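Local coordinates for protein branched-chain amino acid aminotransferase (PDB 5CE8) that probably transfers the amino group of leucine, isoleucine or valine to 2-oxoglutarate, using pyridoxal 5'-phosphate as cofactor, at residues F58-H63 / A88-V93; R66-A71 / E83-A88; I74-P79 / A108-P113; D101-P106 / V258-E263. All coordinates share one frame; numbering follows the deposited sequence.

Contact 1 of 4, residues F58-H63 / A88-V93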
loop_
_atom_site.group_PDB
_atom_site.type_symbol
_atom_site.label_atom_id
_atom_site.label_comp_id
_atom_site.label_asym_id
_atom_site.label_seq_id
_atom_site.Cartn_x
_atom_site.Cartn_y
_atom_site.Cartn_z
ATOM N N PHE A 58 -38.590 2.397 12.049
ATOM C CA PHE A 58 -37.733 1.308 12.505
ATOM C C PHE A 58 -36.464 1.898 12.946
ATOM O O PHE A 58 -35.788 2.593 12.128
ATOM C CB PHE A 58 -37.444 0.302 11.452
ATOM C CG PHE A 58 -36.669 -0.874 11.985
ATOM C CD1 PHE A 58 -37.253 -1.760 12.949
ATOM C CD2 PHE A 58 -35.391 -1.098 11.586
ATOM C CE1 PHE A 58 -36.514 -2.784 13.504
ATOM C CE2 PHE A 58 -34.679 -2.173 12.041
ATOM C CZ PHE A 58 -35.241 -3.053 12.984
ATOM N N ARG A 59 -36.133 1.641 14.210
ATOM C CA ARG A 59 -34.931 2.096 14.963
ATOM C C ARG A 59 -34.600 3.565 14.820
ATOM O O ARG A 59 -33.430 3.994 14.543
ATOM C CB ARG A 59 -33.714 1.199 14.790
ATOM C CG ARG A 59 -34.036 -0.236 15.095
ATOM C CD ARG A 59 -32.826 -1.184 14.859
ATOM N NE ARG A 59 -31.771 -0.886 15.802
ATOM C CZ ARG A 59 -30.798 -1.735 16.159
ATOM N NH1 ARG A 59 -30.664 -2.946 15.648
ATOM N NH2 ARG A 59 -29.981 -1.408 17.104
ATOM N N LEU A 60 -35.640 4.365 15.077
ATOM C CA LEU A 60 -35.487 5.831 14.881
ATOM C C LEU A 60 -34.390 6.477 15.638
ATOM O O LEU A 60 -33.529 7.165 15.075
ATOM C CB LEU A 60 -36.786 6.490 15.254
ATOM C CG LEU A 60 -36.981 7.989 15.098
ATOM C CD1 LEU A 60 -36.489 8.432 13.721
ATOM C CD2 LEU A 60 -38.447 8.339 15.409
ATOM N N ARG A 61 -34.404 6.251 16.943
ATOM C CA ARG A 61 -33.395 6.800 17.828
ATOM C C ARG A 61 -32.009 6.289 17.527
ATOM O O ARG A 61 -31.049 7.020 17.673
ATOM C CB ARG A 61 -33.758 6.525 19.302
ATOM C CG ARG A 61 -32.904 7.229 20.369
ATOM C CD ARG A 61 -33.106 8.754 20.373
ATOM N NE ARG A 61 -34.502 9.116 20.672
ATOM C CZ ARG A 61 -34.968 9.490 21.872
ATOM N NH1 ARG A 61 -34.149 9.609 22.927
ATOM N NH2 ARG A 61 -36.267 9.774 22.012
ATOM N N ASP A 62 -31.857 5.038 17.119
ATOM C CA ASP A 62 -30.528 4.578 16.774
ATOM C C ASP A 62 -30.019 5.396 15.526
ATOM O O ASP A 62 -28.844 5.693 15.441
ATOM C CB ASP A 62 -30.527 3.091 16.475
ATOM C CG ASP A 62 -30.728 2.219 17.721
ATOM O OD1 ASP A 62 -30.208 2.483 18.794
ATOM O OD2 ASP A 62 -31.333 1.191 17.602
ATOM N N HIS A 63 -30.906 5.694 14.548
ATOM C CA HIS A 63 -30.533 6.438 13.363
ATOM C C HIS A 63 -30.181 7.861 13.675
ATOM O O HIS A 63 -29.238 8.397 13.107
ATOM C CB HIS A 63 -31.609 6.352 12.278
ATOM C CG HIS A 63 -31.541 5.072 11.504
ATOM N ND1 HIS A 63 -30.690 4.921 10.426
ATOM C CD2 HIS A 63 -32.167 3.871 11.670
ATOM C CE1 HIS A 63 -30.842 3.704 9.917
ATOM N NE2 HIS A 63 -31.698 3.036 10.670
ATOM N N ALA A 88 -39.238 15.203 15.511
ATOM C CA ALA A 88 -39.372 15.904 14.245
ATOM C C ALA A 88 -39.720 14.965 13.128
ATOM O O ALA A 88 -40.549 15.284 12.303
ATOM C CB ALA A 88 -38.103 16.664 13.865
ATOM N N VAL A 89 -39.122 13.787 13.094
ATOM C CA VAL A 89 -39.613 12.780 12.145
ATOM C C VAL A 89 -41.082 12.441 12.271
ATOM O O VAL A 89 -41.818 12.347 11.271
ATOM C CB VAL A 89 -38.861 11.437 12.270
ATOM C CG1 VAL A 89 -39.574 10.372 11.511
ATOM C CG2 VAL A 89 -37.420 11.540 11.769
ATOM N N VAL A 90 -41.465 12.085 13.495
ATOM C CA VAL A 90 -42.823 11.689 13.801
ATOM C C VAL A 90 -43.863 12.751 13.387
ATOM O O VAL A 90 -44.909 12.378 12.794
ATOM C CB VAL A 90 -42.942 11.228 15.290
ATOM C CG1 VAL A 90 -44.350 11.330 15.825
ATOM C CG2 VAL A 90 -42.411 9.831 15.410
ATOM N N GLU A 91 -43.528 14.029 13.561
ATOM C CA GLU A 91 -44.370 15.132 13.099
ATOM C C GLU A 91 -44.377 15.284 11.638
ATOM O O GLU A 91 -45.403 15.614 11.100
ATOM C CB GLU A 91 -43.925 16.453 13.696
ATOM C CG GLU A 91 -44.142 16.528 15.209
ATOM C CD GLU A 91 -43.096 17.398 15.895
ATOM O OE1 GLU A 91 -42.393 18.122 15.170
ATOM O OE2 GLU A 91 -42.942 17.368 17.149
ATOM N N THR A 92 -43.255 15.055 10.958
ATOM C CA THR A 92 -43.264 15.142 9.478
ATOM C C THR A 92 -44.145 14.071 8.837
ATOM O O THR A 92 -44.910 14.346 7.857
ATOM C CB THR A 92 -41.838 15.010 8.902
ATOM O OG1 THR A 92 -41.025 15.921 9.605
ATOM C CG2 THR A 92 -41.759 15.291 7.400
ATOM N N VAL A 93 -44.035 12.848 9.361
ATOM C CA VAL A 93 -44.899 11.813 8.884
ATOM C C VAL A 93 -46.372 12.218 9.129
ATOM O O VAL A 93 -47.217 12.154 8.185
ATOM C CB VAL A 93 -44.508 10.440 9.481
ATOM C CG1 VAL A 93 -45.393 9.377 8.947
ATOM C CG2 VAL A 93 -43.013 10.090 9.177
#
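Leu-60, in the first turn of helix 60-74, meets Val-89 and Val-90 of helix 82-95, and the contact between the two segments is entirely apolar. The two methyls of Leu-60 divide the work: CD1 lies 3.8 Å from CG2 of Val-89, while CD2 approaches CG2 of Val-90 more distantly, at 4.2 Å. Leu-60 holds CG anti to its backbone nitrogen (chi1 -177°), which carries the fork across to the second helix, where Leu-60 and Val-89 run past each other in opposite directions.

The polar groups of each segment bond within it or to residues outside both, not across the contact. Arg-59, the N-cap residue of helix 60-74, grips Asp-62 side-on: NE and NH2 both donate to OD2, with NE the nearer at 2.8 Å, and Glu-226 is a second acidic partner of the guanidinium. On helix 82-95, the Ala-88 carbonyl oxygen accepts from both N and OG1 of Thr-92, which reach it from opposite faces of its plane.

His-63, one turn on from Arg-59, touches the cofactor and hydrogen-bonds through ND1 to Glu-44. Thr-304 of strand 303-305 packs on both Leu-60 and Val-90, Trp-16 of strand 14-17 touches Ala-88 and Thr-92, and helix 223-235 lies against Phe-58, Arg-59 and His-63.

Contact 2 of 4, residues R66-A71 / E83-A88. With PLP (pyridoxal-5'-phosphate), chain D.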
loop_
_atom_site.group_PDB
_atom_site.type_symbol
_atom_site.label_atom_id
_atom_site.label_comp_id
_atom_site.label_asym_id
_atom_site.label_seq_id
_atom_site.Cartn_x
_atom_site.Cartn_y
_atom_site.Cartn_z
ATOM N N ARG A 66 -26.875 8.027 15.411
ATOM C CA ARG A 66 -25.797 7.833 14.462
ATOM C C ARG A 66 -25.577 9.102 13.593
ATOM O O ARG A 66 -24.418 9.411 13.305
ATOM C CB ARG A 66 -25.996 6.580 13.536
ATOM C CG ARG A 66 -24.842 6.372 12.655
ATOM C CD ARG A 66 -24.957 5.150 11.762
ATOM N NE ARG A 66 -26.018 5.266 10.776
ATOM C CZ ARG A 66 -26.438 4.252 9.991
ATOM N NH1 ARG A 66 -25.873 3.065 10.073
ATOM N NH2 ARG A 66 -27.405 4.438 9.087
ATOM N N LEU A 67 -26.650 9.820 13.218
ATOM C CA LEU A 67 -26.480 11.151 12.541
ATOM C C LEU A 67 -25.508 12.073 13.300
ATOM O O LEU A 67 -24.638 12.767 12.695
ATOM C CB LEU A 67 -27.840 11.897 12.407
ATOM C CG LEU A 67 -27.955 13.066 11.397
ATOM C CD1 LEU A 67 -28.059 12.588 9.918
ATOM C CD2 LEU A 67 -29.060 14.017 11.690
ATOM N N LEU A 68 -25.831 12.237 14.570
ATOM C CA LEU A 68 -25.042 12.989 15.528
ATOM C C LEU A 68 -23.566 12.479 15.655
ATOM O O LEU A 68 -22.652 13.313 15.762
ATOM C CB LEU A 68 -25.720 12.932 16.895
ATOM C CG LEU A 68 -26.634 14.100 17.273
ATOM C CD1 LEU A 68 -27.325 14.637 16.061
ATOM C CD2 LEU A 68 -27.599 13.711 18.362
ATOM N N ARG A 69 -23.341 11.133 15.685
ATOM C CA ARG A 69 -21.963 10.583 15.730
ATOM C C ARG A 69 -21.327 10.956 14.409
ATOM O O ARG A 69 -20.196 11.408 14.411
ATOM C CB ARG A 69 -21.892 9.086 15.960
ATOM C CG ARG A 69 -22.296 8.710 17.397
ATOM C CD ARG A 69 -21.714 7.323 17.798
ATOM N NE ARG A 69 -22.319 6.344 16.921
ATOM C CZ ARG A 69 -23.567 5.913 17.020
ATOM N NH1 ARG A 69 -24.417 6.325 17.974
ATOM N NH2 ARG A 69 -23.985 5.077 16.138
ATOM N N SER A 70 -22.045 10.808 13.288
ATOM C CA SER A 70 -21.517 11.207 11.936
ATOM C C SER A 70 -21.054 12.612 11.906
ATOM O O SER A 70 -19.951 12.876 11.430
ATOM C CB SER A 70 -22.502 10.937 10.836
ATOM O OG SER A 70 -22.472 9.507 10.525
ATOM N N ALA A 71 -21.833 13.522 12.490
ATOM C CA ALA A 71 -21.434 14.935 12.548
ATOM C C ALA A 71 -20.159 15.181 13.411
ATOM O O ALA A 71 -19.252 15.928 13.055
ATOM C CB ALA A 71 -22.597 15.816 13.128
ATOM N N GLU A 83 -33.284 13.095 20.329
ATOM C CA GLU A 83 -34.646 13.041 20.794
ATOM C C GLU A 83 -35.466 14.040 20.021
ATOM O O GLU A 83 -36.466 13.668 19.439
ATOM C CB GLU A 83 -34.656 13.277 22.334
ATOM C CG GLU A 83 -35.897 13.954 22.925
ATOM C CD GLU A 83 -36.543 13.104 23.981
ATOM O OE1 GLU A 83 -36.460 13.467 25.175
ATOM O OE2 GLU A 83 -37.088 12.065 23.559
ATOM N N GLU A 84 -34.986 15.287 19.928
ATOM C CA GLU A 84 -35.573 16.279 19.072
ATOM C C GLU A 84 -35.787 15.822 17.609
ATOM O O GLU A 84 -36.871 16.062 16.934
ATOM C CB GLU A 84 -34.691 17.525 19.116
ATOM C CG GLU A 84 -34.956 18.337 20.396
ATOM C CD GLU A 84 -34.011 19.523 20.606
ATOM O OE1 GLU A 84 -34.415 20.478 21.283
ATOM O OE2 GLU A 84 -32.879 19.519 20.120
ATOM N N LEU A 85 -34.724 15.253 17.056
ATOM C CA LEU A 85 -34.823 14.837 15.658
ATOM C C LEU A 85 -35.785 13.725 15.525
ATOM O O LEU A 85 -36.570 13.681 14.544
ATOM C CB LEU A 85 -33.428 14.457 15.111
ATOM C CG LEU A 85 -32.487 15.650 15.100
ATOM C CD1 LEU A 85 -31.071 15.135 14.882
ATOM C CD2 LEU A 85 -32.901 16.710 14.091
ATOM N N SER A 86 -35.767 12.784 16.466
ATOM C CA SER A 86 -36.752 11.684 16.494
ATOM C C SER A 86 -38.213 12.197 16.464
ATOM O O SER A 86 -39.110 11.744 15.620
ATOM C CB SER A 86 -36.448 10.705 17.687
ATOM O OG SER A 86 -35.133 10.061 17.556
ATOM N N LYS A 87 -38.508 13.149 17.368
ATOM C CA LYS A 87 -39.877 13.792 17.366
ATOM C C LYS A 87 -40.236 14.511 16.083
ATOM O O LYS A 87 -41.393 14.398 15.609
ATOM C CB LYS A 87 -40.071 14.729 18.556
ATOM N N ALA A 88 -39.238 15.203 15.511
ATOM C CA ALA A 88 -39.372 15.904 14.245
ATOM C C ALA A 88 -39.720 14.965 13.128
ATOM O O ALA A 88 -40.549 15.284 12.303
ATOM C CB ALA A 88 -38.103 16.664 13.865
HETATM N N1 PLP D . -23.131 0.958 3.706
HETATM C C2 PLP D . -22.926 2.248 3.452
HETATM C C2A PLP D . -21.723 2.697 2.680
HETATM C C3 PLP D . -23.913 3.250 3.830
HETATM O O3 PLP D . -23.727 4.581 3.469
HETATM C C4 PLP D . -25.129 2.795 4.560
HETATM C C4A PLP D . -26.215 3.745 5.022
HETATM C C5 PLP D . -25.217 1.329 4.812
HETATM C C6 PLP D . -24.166 0.494 4.341
HETATM C C5A PLP D . -26.382 0.641 5.467
HETATM O O4P PLP D . -26.664 1.163 6.716
HETATM P P PLP D . -28.111 0.971 7.310
HETATM O O1P PLP D . -29.172 1.592 6.339
HETATM O O2P PLP D . -28.242 -0.452 7.649
HETATM O O3P PLP D . -28.224 1.817 8.547
#
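Leu-67 and Leu-68 of helix 60-74 converge on a single methyl of Leu-85 in helix 82-95. CD1 of Leu-85 is 3.9 Å from CD2 of Leu-67 and 4.0 Å from CD1 of Leu-68, so one methyl serves two neighbours. The side chains of Leu-67 and Leu-85 cross at about a right angle. The Leu-67 side is the buried part of the contact, backed by Val-42 of strand 41-50, while Val-126 of strand 125-132 and Met-64 press on Leu-85.

Both helices thus lie against the antiparallel sheet of the domain, and helix 60-74 also carries a phosphate-binding arginine of this class-IV aminotransferase. Arg-66 extends toward the cofactor, its chain bending only at chi3 (66°). Its guanidinium presents an edge to the phosphate: NH2 donates to O3P of PLP at 2.8 Å, and NH1 makes a weak bond to the same oxygen at 3.1 Å. Glu-44 pairs with NE and the carbonyl of Glu-221 accepts from NH1, fixing the group's rotation.

The Leu-68 side lies nearer solvent: Leu-68 is partly exposed, though still packed on Leu-85 and Val-78. Glu-83 and Glu-84 are exposed on helix 82-95, where Glu-83 forms a salt bridge with Arg-61.

Contact 3 of 4, residues I74-P79 / A108-P113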
loop_
_atom_site.group_PDB
_atom_site.type_symbol
_atom_site.label_atom_id
_atom_site.label_comp_id
_atom_site.label_asym_id
_atom_site.label_seq_id
_atom_site.Cartn_x
_atom_site.Cartn_y
_atom_site.Cartn_z
ATOM N N ILE A 74 -17.089 14.342 11.646
ATOM C CA ILE A 74 -16.635 15.261 10.559
ATOM C C ILE A 74 -16.406 16.679 11.074
ATOM O O ILE A 74 -15.881 17.470 10.349
ATOM C CB ILE A 74 -17.543 15.238 9.259
ATOM C CG1 ILE A 74 -18.962 15.874 9.404
ATOM C CG2 ILE A 74 -17.570 13.838 8.685
ATOM C CD1 ILE A 74 -19.540 16.393 8.097
ATOM N N GLY A 75 -16.886 16.987 12.298
ATOM C CA GLY A 75 -16.758 18.348 12.909
ATOM C C GLY A 75 -17.924 19.236 12.439
ATOM O O GLY A 75 -17.786 20.466 12.292
ATOM N N LEU A 76 -19.064 18.632 12.144
ATOM C CA LEU A 76 -20.260 19.414 11.798
ATOM C C LEU A 76 -21.096 19.657 13.085
ATOM O O LEU A 76 -21.217 18.749 13.907
ATOM C CB LEU A 76 -21.018 18.547 10.802
ATOM C CG LEU A 76 -22.295 19.156 10.312
ATOM C CD1 LEU A 76 -21.977 20.448 9.557
ATOM C CD2 LEU A 76 -23.016 18.173 9.478
ATOM N N ASP A 77 -21.593 20.878 13.345
ATOM C CA ASP A 77 -22.187 21.188 14.631
ATOM C C ASP A 77 -23.703 21.091 14.389
ATOM O O ASP A 77 -24.297 21.943 13.723
ATOM C CB ASP A 77 -21.713 22.573 15.111
ATOM C CG ASP A 77 -22.481 23.112 16.329
ATOM O OD1 ASP A 77 -23.082 22.369 17.107
ATOM O OD2 ASP A 77 -22.483 24.345 16.483
ATOM N N VAL A 78 -24.311 20.035 14.924
ATOM C CA VAL A 78 -25.760 19.811 14.754
ATOM C C VAL A 78 -26.472 20.295 16.013
ATOM O O VAL A 78 -26.341 19.701 17.060
ATOM C CB VAL A 78 -26.045 18.346 14.435
ATOM C CG1 VAL A 78 -27.547 18.094 14.356
ATOM C CG2 VAL A 78 -25.395 17.980 13.112
ATOM N N PRO A 79 -27.258 21.385 15.929
ATOM C CA PRO A 79 -27.793 21.924 17.171
ATOM C C PRO A 79 -29.072 21.267 17.663
ATOM O O PRO A 79 -29.922 21.935 18.194
ATOM C CB PRO A 79 -28.037 23.400 16.808
ATOM C CG PRO A 79 -28.352 23.373 15.350
ATOM C CD PRO A 79 -27.528 22.264 14.778
ATOM N N ALA A 108 -28.249 16.762 7.271
ATOM C CA ALA A 108 -27.595 17.853 7.956
ATOM C C ALA A 108 -26.502 18.514 7.082
ATOM O O ALA A 108 -25.496 17.822 6.688
ATOM C CB ALA A 108 -26.863 17.317 9.159
ATOM N N TYR A 109 -26.532 19.847 7.000
ATOM C CA TYR A 109 -25.695 20.618 6.019
ATOM C C TYR A 109 -25.680 22.103 6.392
ATOM O O TYR A 109 -26.465 22.546 7.204
ATOM C CB TYR A 109 -26.284 20.455 4.598
ATOM C CG TYR A 109 -27.652 21.040 4.597
ATOM C CD1 TYR A 109 -28.727 20.295 5.047
ATOM C CD2 TYR A 109 -27.846 22.381 4.372
ATOM C CE1 TYR A 109 -30.034 20.850 5.127
ATOM C CE2 TYR A 109 -29.136 22.932 4.425
ATOM C CZ TYR A 109 -30.242 22.179 4.836
ATOM O OH TYR A 109 -31.542 22.764 4.991
ATOM N N ILE A 110 -24.769 22.871 5.790
ATOM C CA ILE A 110 -24.608 24.230 6.120
ATOM C C ILE A 110 -25.515 25.106 5.181
ATOM O O ILE A 110 -25.418 24.995 3.974
ATOM C CB ILE A 110 -23.120 24.612 6.060
ATOM C CG1 ILE A 110 -22.410 23.959 7.252
ATOM C CG2 ILE A 110 -22.948 26.150 6.070
ATOM C CD1 ILE A 110 -20.912 23.833 7.109
ATOM N N SER A 111 -26.420 25.901 5.767
ATOM C CA SER A 111 -27.323 26.727 5.005
ATOM C C SER A 111 -26.664 28.116 4.642
ATOM O O SER A 111 -27.150 28.794 3.804
ATOM C CB SER A 111 -28.648 26.870 5.783
ATOM O OG SER A 111 -28.381 27.595 6.938
ATOM N N LYS A 112 -25.557 28.488 5.267
ATOM C CA LYS A 112 -24.832 29.700 4.913
ATOM C C LYS A 112 -23.964 29.533 3.601
ATOM O O LYS A 112 -23.358 28.517 3.380
ATOM C CB LYS A 112 -23.969 30.090 6.118
ATOM C CG LYS A 112 -23.144 31.358 5.950
ATOM C CD LYS A 112 -21.990 31.466 6.946
ATOM C CE LYS A 112 -20.712 31.866 6.216
ATOM N NZ LYS A 112 -19.520 32.171 7.081
ATOM N N PRO A 113 -23.936 30.530 2.706
ATOM C CA PRO A 113 -22.957 30.523 1.602
ATOM C C PRO A 113 -21.501 30.712 2.091
ATOM O O PRO A 113 -21.261 31.553 2.915
ATOM C CB PRO A 113 -23.403 31.713 0.729
ATOM C CG PRO A 113 -24.335 32.542 1.575
ATOM C CD PRO A 113 -24.820 31.717 2.715
#
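Leu-76 is the main bump of this contact, its forked end directed at the last residues of strand 102-109 and the turn beyond. From the connection that follows helix 60-74 the side chain is directed at segment 108-113, and its two methyls fit against different residues. CD2 settles over Ala-108, 3.7 Å from the carbonyl oxygen and 4.0 Å from CB of that residue. CD1 turns to Ile-110, coming to 4.2 Å from its CG1.

Ala-108, with its single methyl, forms the low floor on which CD2 rests beside the carbonyl oxygen, and the longer Ile-110, whose chain end leans in, forms the rim. Tyr-109, between them, directs its side chain away from segment 74-79, as expected of alternation along a strand; its ring lies against Ser-125 and Ala-127 and meets Val-31 of the third subunit. Val-78 provides a second, smaller bump two residues beyond Leu-76: its CG2 lies 4.3 Å from CB of Ala-108, so this methyl is touched by both side chains.

Phe-40, in the loop before strand 41-50, and Val-42 of that strand pack on Leu-76, and Ala-71 of helix 60-74 touches both Leu-76 and Val-78. Gly-75, with phi 86°, is where the chain leaves the helix before running out in extended form. What results is a helix-to-helix connection packed by alternate residues, Leu-76 and Val-78, on the end of a strand in the antiparallel sheet of the class-IV aminotransferase fold.

Contact 4 of 4, residues D101-P106 / V258-E263. With PLP (pyridoxal-5'-phosphate), chain D.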
loop_
_atom_site.group_PDB
_atom_site.type_symbol
_atom_site.label_atom_id
_atom_site.label_comp_id
_atom_site.label_asym_id
_atom_site.label_seq_id
_atom_site.Cartn_x
_atom_site.Cartn_y
_atom_site.Cartn_z
ATOM N N ASP A 101 -45.568 2.532 3.519
ATOM C CA ASP A 101 -44.090 2.381 3.643
ATOM C C ASP A 101 -43.409 3.636 3.089
ATOM O O ASP A 101 -43.775 4.175 1.999
ATOM C CB ASP A 101 -43.553 1.172 2.871
ATOM C CG ASP A 101 -44.009 -0.136 3.423
ATOM O OD1 ASP A 101 -44.647 -0.108 4.465
ATOM O OD2 ASP A 101 -43.774 -1.186 2.746
ATOM N N LEU A 102 -42.475 4.124 3.887
ATOM C CA LEU A 102 -41.697 5.326 3.618
ATOM C C LEU A 102 -40.208 5.071 3.804
ATOM O O LEU A 102 -39.852 4.191 4.569
ATOM C CB LEU A 102 -42.038 6.397 4.626
ATOM C CG LEU A 102 -43.478 6.877 4.808
ATOM C CD1 LEU A 102 -43.517 7.933 5.953
ATOM C CD2 LEU A 102 -44.050 7.355 3.469
ATOM N N TYR A 103 -39.416 5.836 3.065
ATOM C CA TYR A 103 -38.025 6.118 3.347
ATOM C C TYR A 103 -37.958 7.570 3.795
ATOM O O TYR A 103 -38.453 8.479 3.144
ATOM C CB TYR A 103 -37.232 5.908 2.089
ATOM C CG TYR A 103 -35.753 6.034 2.269
ATOM C CD1 TYR A 103 -35.125 7.266 2.119
ATOM C CD2 TYR A 103 -34.970 4.925 2.563
ATOM C CE1 TYR A 103 -33.771 7.395 2.268
ATOM C CE2 TYR A 103 -33.588 5.046 2.723
ATOM C CZ TYR A 103 -32.998 6.268 2.516
ATOM O OH TYR A 103 -31.647 6.439 2.743
ATOM N N ILE A 104 -37.380 7.770 4.944
ATOM C CA ILE A 104 -37.172 9.064 5.551
ATOM C C ILE A 104 -35.645 9.493 5.449
ATOM O O ILE A 104 -34.721 8.745 5.849
ATOM C CB ILE A 104 -37.595 8.955 7.020
ATOM C CG1 ILE A 104 -39.130 8.604 7.150
ATOM C CG2 ILE A 104 -37.326 10.248 7.766
ATOM C CD1 ILE A 104 -39.394 7.759 8.390
ATOM N N ARG A 105 -35.407 10.648 4.870
ATOM C CA ARG A 105 -34.058 11.185 4.739
ATOM C C ARG A 105 -33.748 12.445 5.588
ATOM O O ARG A 105 -34.197 13.590 5.205
ATOM C CB ARG A 105 -33.891 11.610 3.322
ATOM C CG ARG A 105 -32.549 12.301 3.045
ATOM C CD ARG A 105 -31.259 11.550 3.406
ATOM N NE ARG A 105 -31.062 10.207 2.873
ATOM C CZ ARG A 105 -30.559 9.893 1.689
ATOM N NH1 ARG A 105 -30.210 10.786 0.753
ATOM N NH2 ARG A 105 -30.425 8.621 1.406
ATOM N N PRO A 106 -33.055 12.260 6.722
ATOM C CA PRO A 106 -32.510 13.399 7.468
ATOM C C PRO A 106 -31.220 13.791 6.809
ATOM O O PRO A 106 -30.367 12.903 6.553
ATOM C CB PRO A 106 -32.252 12.865 8.871
ATOM C CG PRO A 106 -32.898 11.631 8.947
ATOM C CD PRO A 106 -33.170 11.088 7.562
ATOM N N VAL A 258 -27.466 -6.036 2.964
ATOM C CA VAL A 258 -28.367 -5.520 3.992
ATOM C C VAL A 258 -28.200 -3.989 4.003
ATOM O O VAL A 258 -27.067 -3.474 3.715
ATOM C CB VAL A 258 -28.184 -6.166 5.393
ATOM C CG1 VAL A 258 -28.219 -7.680 5.277
ATOM C CG2 VAL A 258 -26.898 -5.741 6.029
ATOM N N GLY A 259 -29.339 -3.305 4.240
ATOM C CA GLY A 259 -29.377 -1.882 4.332
ATOM C C GLY A 259 -30.809 -1.465 4.513
ATOM O O GLY A 259 -31.742 -2.261 4.263
ATOM N N THR A 260 -30.974 -0.208 4.968
ATOM C CA THR A 260 -32.247 0.285 5.282
ATOM C C THR A 260 -33.054 0.143 4.014
ATOM O O THR A 260 -34.139 -0.464 4.088
ATOM C CB THR A 260 -32.237 1.701 5.879
ATOM O OG1 THR A 260 -31.758 1.636 7.233
ATOM C CG2 THR A 260 -33.692 2.330 5.928
ATOM N N ALA A 261 -32.560 0.669 2.860
ATOM C CA ALA A 261 -33.306 0.644 1.603
ATOM C C ALA A 261 -33.309 -0.752 1.027
ATOM O O ALA A 261 -34.300 -1.205 0.458
ATOM C CB ALA A 261 -32.731 1.635 0.575
ATOM N N ALA A 262 -32.173 -1.422 1.158
ATOM C CA ALA A 262 -32.026 -2.780 0.628
ATOM C C ALA A 262 -32.813 -3.873 1.374
ATOM O O ALA A 262 -33.077 -4.957 0.768
ATOM C CB ALA A 262 -30.519 -3.145 0.627
ATOM N N GLU A 263 -33.088 -3.658 2.674
ATOM C CA GLU A 263 -33.619 -4.720 3.577
ATOM C C GLU A 263 -32.605 -5.889 3.536
ATOM O O GLU A 263 -31.420 -5.668 3.875
ATOM C CB GLU A 263 -35.062 -5.039 3.189
ATOM C CG GLU A 263 -35.926 -3.742 3.147
ATOM C CD GLU A 263 -37.412 -3.943 2.852
ATOM O OE1 GLU A 263 -38.301 -3.299 3.478
ATOM O OE2 GLU A 263 -37.695 -4.719 1.943
HETATM N N1 PLP D . -23.131 0.958 3.706
HETATM C C2 PLP D . -22.926 2.248 3.452
HETATM C C2A PLP D . -21.723 2.697 2.680
HETATM C C3 PLP D . -23.913 3.250 3.830
HETATM O O3 PLP D . -23.727 4.581 3.469
HETATM C C4 PLP D . -25.129 2.795 4.560
HETATM C C4A PLP D . -26.215 3.745 5.022
HETATM C C5 PLP D . -25.217 1.329 4.812
HETATM C C6 PLP D . -24.166 0.494 4.341
HETATM C C5A PLP D . -26.382 0.641 5.467
HETATM O O4P PLP D . -26.664 1.163 6.716
HETATM P P PLP D . -28.111 0.971 7.310
HETATM O O1P PLP D . -29.172 1.592 6.339
HETATM O O2P PLP D . -28.242 -0.452 7.649
HETATM O O3P PLP D . -28.224 1.817 8.547
#
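The phosphate-binding loop that follows strand 254-259 meets strand 102-109 of the antiparallel sheet here, beside the pyridoxal 5'-phosphate pocket. Tyr-103 supplies the strand side. Its ring extends so that CE2 comes within 4.1 Å of CB of Ala-261 and 4.2 Å of CG2 of Thr-260. Both methyls approach the ring obliquely, and Phe-133 packs on both Tyr-103 and Ala-261. The hydroxyl end of the ring is held from within its own strand: NH2 of Arg-105 donates to OH of Tyr-103 at 2.8 Å, with the oxygen close to the guanidinium plane. NH1 of the same arginine bonds to Asn-37 and Tyr-38 of the third subunit, which links this position to the subunit interface.

Thr-260 has two roles on its own side. While CG2 packs on Tyr-103, OG1 reaches O1P of the cofactor at 2.7 Å, and the backbone N of Thr-260 reaches the same oxygen at 2.9 Å. The two bonds grip one phosphate oxygen from a single residue, and the methyl is anti to the backbone nitrogen while OG1 lies beside it, which separates the packing branch from the binding branch. Thr-260 and Arg-66 both hold the phosphate, and Ile-223 and Thr-224 also hydrogen-bond the cofactor, as part of the PLP site of a class-IV aminotransferase, built from a loop, a helix N-terminus and a residue within helix 60-74.

Overall arrangement
From the N terminus, the end of strand 55-58 and the start of helix 60-74 open contact 1, and the same helix further on opens contact 2. Helix 82-95 closes both, so contact 2 closes a short loop nested inside that of contact 1, and the two share Ala-88. Contact 3 begins in the connection between these helices and ends on strand 102-109, crossing both earlier loops. Contact 4 opens on the same strand, crosses contact 3, and closes about 150 residues later at the loop after strand 254-259, in series with contacts 1 and 2. The helix pair is thereby tied to the antiparallel sheet, and that sheet to the cofactor site, which contacts 2 and 4 both touch.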